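Local coordinates for adhesion and penetration protein autotransporter (Haemophilus influenzae, PDB 3SYJ) that promotes bacterial adherence to and invasion of host cells, self-associates in bacterial aggregation, and is probably also a serine protease, at residues 119-131 and 399-411. Sequence-based numbering, arbitrary orientation.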
# COMPACT_ATOMS: atom_id res chain seq x y z
N PRO A 119 -49.67 5.24 53.14
CA PRO A 119 -49.09 6.54 53.47
C PRO A 119 -48.89 7.44 52.26
O PRO A 119 -48.52 6.98 51.17
CB PRO A 119 -47.74 6.17 54.08
CG PRO A 119 -47.92 4.80 54.60
CD PRO A 119 -48.86 4.12 53.64
N ARG A 120 -49.14 8.73 52.46
CA ARG A 120 -48.87 9.77 51.47
C ARG A 120 -47.56 10.45 51.87
O ARG A 120 -47.34 10.74 53.04
CB ARG A 120 -50.03 10.78 51.46
CG ARG A 120 -49.93 11.89 50.43
CD ARG A 120 -51.01 12.94 50.66
NE ARG A 120 -51.20 13.80 49.50
CZ ARG A 120 -51.69 15.04 49.54
NH1 ARG A 120 -52.04 15.58 50.70
NH2 ARG A 120 -51.82 15.74 48.43
N LEU A 121 -46.70 10.69 50.89
CA LEU A 121 -45.39 11.31 51.11
C LEU A 121 -45.46 12.80 50.79
O LEU A 121 -46.35 13.24 50.09
CB LEU A 121 -44.34 10.64 50.23
CG LEU A 121 -44.26 9.12 50.41
CD1 LEU A 121 -43.25 8.51 49.45
CD2 LEU A 121 -43.92 8.79 51.85
N HIS A 122 -44.51 13.57 51.31
CA HIS A 122 -44.57 15.01 51.14
C HIS A 122 -44.05 15.49 49.78
O HIS A 122 -44.33 16.62 49.38
CB HIS A 122 -43.91 15.76 52.31
CG HIS A 122 -42.42 15.88 52.20
ND1 HIS A 122 -41.58 14.80 52.05
CD2 HIS A 122 -41.61 16.97 52.26
CE1 HIS A 122 -40.33 15.21 52.00
NE2 HIS A 122 -40.32 16.53 52.13
N LYS A 123 -43.33 14.62 49.08
CA LYS A 123 -42.81 14.95 47.75
C LYS A 123 -43.05 13.83 46.74
O LYS A 123 -43.12 12.66 47.13
CB LYS A 123 -41.31 15.22 47.82
CG LYS A 123 -40.93 16.49 48.56
CD LYS A 123 -41.22 17.73 47.74
CE LYS A 123 -40.73 18.97 48.48
NZ LYS A 123 -40.89 20.22 47.67
N PHE A 124 -43.16 14.17 45.46
CA PHE A 124 -43.17 13.17 44.40
C PHE A 124 -41.82 12.45 44.42
O PHE A 124 -40.78 13.10 44.50
CB PHE A 124 -43.35 13.79 43.01
CG PHE A 124 -44.73 14.33 42.75
CD1 PHE A 124 -45.76 14.12 43.64
CD2 PHE A 124 -45.00 15.03 41.58
CE1 PHE A 124 -47.03 14.61 43.38
CE2 PHE A 124 -46.27 15.53 41.31
CZ PHE A 124 -47.28 15.32 42.21
N VAL A 125 -41.84 11.12 44.34
CA VAL A 125 -40.59 10.36 44.32
C VAL A 125 -40.00 10.32 42.91
O VAL A 125 -40.68 9.96 41.96
CB VAL A 125 -40.79 8.91 44.84
CG1 VAL A 125 -39.51 8.09 44.64
CG2 VAL A 125 -41.24 8.92 46.30
N THR A 126 -38.73 10.70 42.79
CA THR A 126 -38.10 10.83 41.48
C THR A 126 -37.18 9.65 41.13
O THR A 126 -36.89 9.41 39.96
CB THR A 126 -37.25 12.11 41.41
OG1 THR A 126 -36.32 12.11 42.50
CG2 THR A 126 -38.15 13.36 41.49
N GLU A 127 -36.70 8.93 42.14
CA GLU A 127 -35.65 7.93 41.95
C GLU A 127 -36.11 6.65 41.26
O GLU A 127 -35.30 5.91 40.72
CB GLU A 127 -34.97 7.59 43.28
CG GLU A 127 -34.07 8.68 43.86
CD GLU A 127 -34.83 9.80 44.54
OE1 GLU A 127 -36.07 9.67 44.70
OE2 GLU A 127 -34.20 10.82 44.92
N ALA A 128 -37.41 6.39 41.30
CA ALA A 128 -37.97 5.16 40.76
C ALA A 128 -39.42 5.33 40.32
O ALA A 128 -40.17 6.13 40.89
CB ALA A 128 -37.87 4.04 41.81
N ALA A 129 -39.81 4.56 39.30
CA ALA A 129 -41.19 4.56 38.83
C ALA A 129 -42.00 3.68 39.76
O ALA A 129 -41.58 2.59 40.11
CB ALA A 129 -41.25 4.02 37.41
N PRO A 130 -43.18 4.16 40.17
CA PRO A 130 -44.04 3.35 41.05
C PRO A 130 -44.39 2.02 40.39
O PRO A 130 -44.25 1.88 39.17
CB PRO A 130 -45.30 4.20 41.20
CG PRO A 130 -44.87 5.59 40.89
CD PRO A 130 -43.78 5.46 39.86
N ILE A 131 -44.85 1.06 41.19
CA ILE A 131 -45.26 -0.23 40.66
C ILE A 131 -46.78 -0.34 40.73
O ILE A 131 -47.41 0.17 41.65
CB ILE A 131 -44.59 -1.40 41.42
CG1 ILE A 131 -44.76 -2.71 40.66
CG2 ILE A 131 -45.13 -1.54 42.84
CD1 ILE A 131 -43.67 -3.71 40.95
N VAL A 399 -38.11 27.87 46.73
CA VAL A 399 -37.93 28.28 48.11
C VAL A 399 -36.66 27.66 48.68
O VAL A 399 -36.38 26.49 48.42
CB VAL A 399 -39.12 27.81 48.95
CG1 VAL A 399 -38.86 28.05 50.43
CG2 VAL A 399 -40.40 28.50 48.48
N GLU A 400 -35.91 28.44 49.45
CA GLU A 400 -34.64 27.97 50.00
C GLU A 400 -34.85 26.72 50.86
O GLU A 400 -35.82 26.63 51.61
CB GLU A 400 -33.97 29.07 50.81
CG GLU A 400 -32.55 28.74 51.26
CD GLU A 400 -31.90 29.88 52.03
OE1 GLU A 400 -32.54 30.93 52.22
OE2 GLU A 400 -30.73 29.73 52.45
N HIS A 401 -33.93 25.76 50.74
CA HIS A 401 -34.00 24.50 51.48
C HIS A 401 -35.15 23.59 51.04
O HIS A 401 -35.50 22.65 51.74
CB HIS A 401 -34.05 24.73 53.00
CG HIS A 401 -32.87 25.48 53.53
ND1 HIS A 401 -33.00 26.60 54.34
CD2 HIS A 401 -31.54 25.30 53.36
CE1 HIS A 401 -31.80 27.06 54.64
NE2 HIS A 401 -30.90 26.29 54.05
N ASP A 402 -35.73 23.89 49.89
CA ASP A 402 -36.78 23.04 49.34
C ASP A 402 -36.35 22.44 48.00
O ASP A 402 -35.79 23.12 47.16
CB ASP A 402 -38.08 23.82 49.16
CG ASP A 402 -39.16 22.99 48.49
OD1 ASP A 402 -39.95 22.34 49.21
OD2 ASP A 402 -39.20 22.96 47.24
N ARG A 403 -36.63 21.15 47.83
CA ARG A 403 -36.31 20.44 46.60
C ARG A 403 -37.57 20.28 45.76
O ARG A 403 -38.61 19.82 46.25
CB ARG A 403 -35.74 19.06 46.92
CG ARG A 403 -34.81 18.48 45.86
CD ARG A 403 -34.49 17.03 46.17
NE ARG A 403 -35.64 16.19 45.88
CZ ARG A 403 -35.59 14.87 45.71
NH1 ARG A 403 -34.43 14.22 45.82
NH2 ARG A 403 -36.70 14.21 45.43
N LEU A 404 -37.48 20.65 44.48
CA LEU A 404 -38.58 20.46 43.56
C LEU A 404 -38.42 19.10 42.87
O LEU A 404 -37.33 18.77 42.41
CB LEU A 404 -38.65 21.60 42.53
CG LEU A 404 -39.81 21.61 41.53
CD1 LEU A 404 -40.20 23.03 41.11
CD2 LEU A 404 -39.53 20.74 40.30
N SER A 405 -39.50 18.32 42.83
CA SER A 405 -39.52 17.03 42.16
C SER A 405 -40.15 17.13 40.77
O SER A 405 -41.33 17.50 40.64
CB SER A 405 -40.33 16.03 42.98
OG SER A 405 -39.68 15.72 44.20
N LYS A 406 -39.38 16.80 39.75
CA LYS A 406 -39.88 16.85 38.38
C LYS A 406 -40.04 15.46 37.81
O LYS A 406 -39.06 14.71 37.70
CB LYS A 406 -38.95 17.68 37.48
CG LYS A 406 -39.03 17.32 35.98
CD LYS A 406 -40.18 18.03 35.28
CE LYS A 406 -40.29 17.64 33.80
NZ LYS A 406 -40.80 16.26 33.60
N ILE A 407 -41.27 15.10 37.48
CA ILE A 407 -41.55 13.80 36.89
C ILE A 407 -42.41 13.96 35.65
O ILE A 407 -42.70 15.07 35.23
CB ILE A 407 -42.22 12.83 37.89
CG1 ILE A 407 -43.53 13.42 38.43
CG2 ILE A 407 -41.29 12.51 39.03
CD1 ILE A 407 -44.25 12.48 39.38
N GLY A 408 -42.83 12.84 35.06
CA GLY A 408 -43.55 12.88 33.80
C GLY A 408 -42.59 12.96 32.63
O GLY A 408 -41.45 13.45 32.76
N LYS A 409 -43.03 12.47 31.48
CA LYS A 409 -42.19 12.45 30.29
C LYS A 409 -42.06 13.82 29.63
O LYS A 409 -41.23 13.99 28.74
CB LYS A 409 -42.73 11.44 29.27
CG LYS A 409 -42.66 9.99 29.71
CD LYS A 409 -43.30 9.10 28.65
CE LYS A 409 -43.37 7.66 29.10
NZ LYS A 409 -42.01 7.11 29.40
N GLY A 410 -42.88 14.78 30.05
CA GLY A 410 -42.89 16.10 29.43
C GLY A 410 -41.74 17.01 29.84
O GLY A 410 -40.88 16.62 30.63
N THR A 411 -41.75 18.22 29.29
CA THR A 411 -40.68 19.20 29.50
C THR A 411 -41.03 20.32 30.48
O THR A 411 -42.15 20.84 30.48
CB THR A 411 -40.24 19.82 28.15
OG1 THR A 411 -39.72 18.78 27.31
CG2 THR A 411 -39.17 20.88 28.36
O HOH W 1 -41.52 19.83 44.38
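K123 reaches from a loop of the S6 protease domain onto D402 and R403 of the parallel beta-helix, where 403-407 is one strand of a parallel sheet; the contact docks the protease domain against the solenoid. From CB, 4.0 Å from S405 OG, the chain passes CG over one face of the H122 ring, bends at chi2 (-74°) and runs extended, with CD 3.7 Å and CE 3.2 Å from R403 O. At the tip, NZ donates to R403 O at 2.7 Å and forms a salt bridge with D402 OD1 at 2.8 Å, on the syn side of the carboxylate; G381 O accepts from it too. Lysine suits this place because its long aliphatic chain spans the gap and its ammonium can donate to several oxygens at once. S405 is small enough to let the loop come close, and its OG donates to a lone pair of F124 O, in the carbonyl plane. Alongside, I407 CD1 meets the F124 ring obliquely, 3.5 Å from CD2, and T126 CG2 rests on S405 CB, while T126 OG1 is hydrogen-bonded to S425 OG. R403 suits the polar flank: it makes a cation-pi interaction with F94, and NH2 is hydrogen-bonded to Y96 OH, as is E127 OE1. E127 OE2 makes a long salt bridge at the guanidinium edge, in its plane, 3.5 Å from R403 NH1.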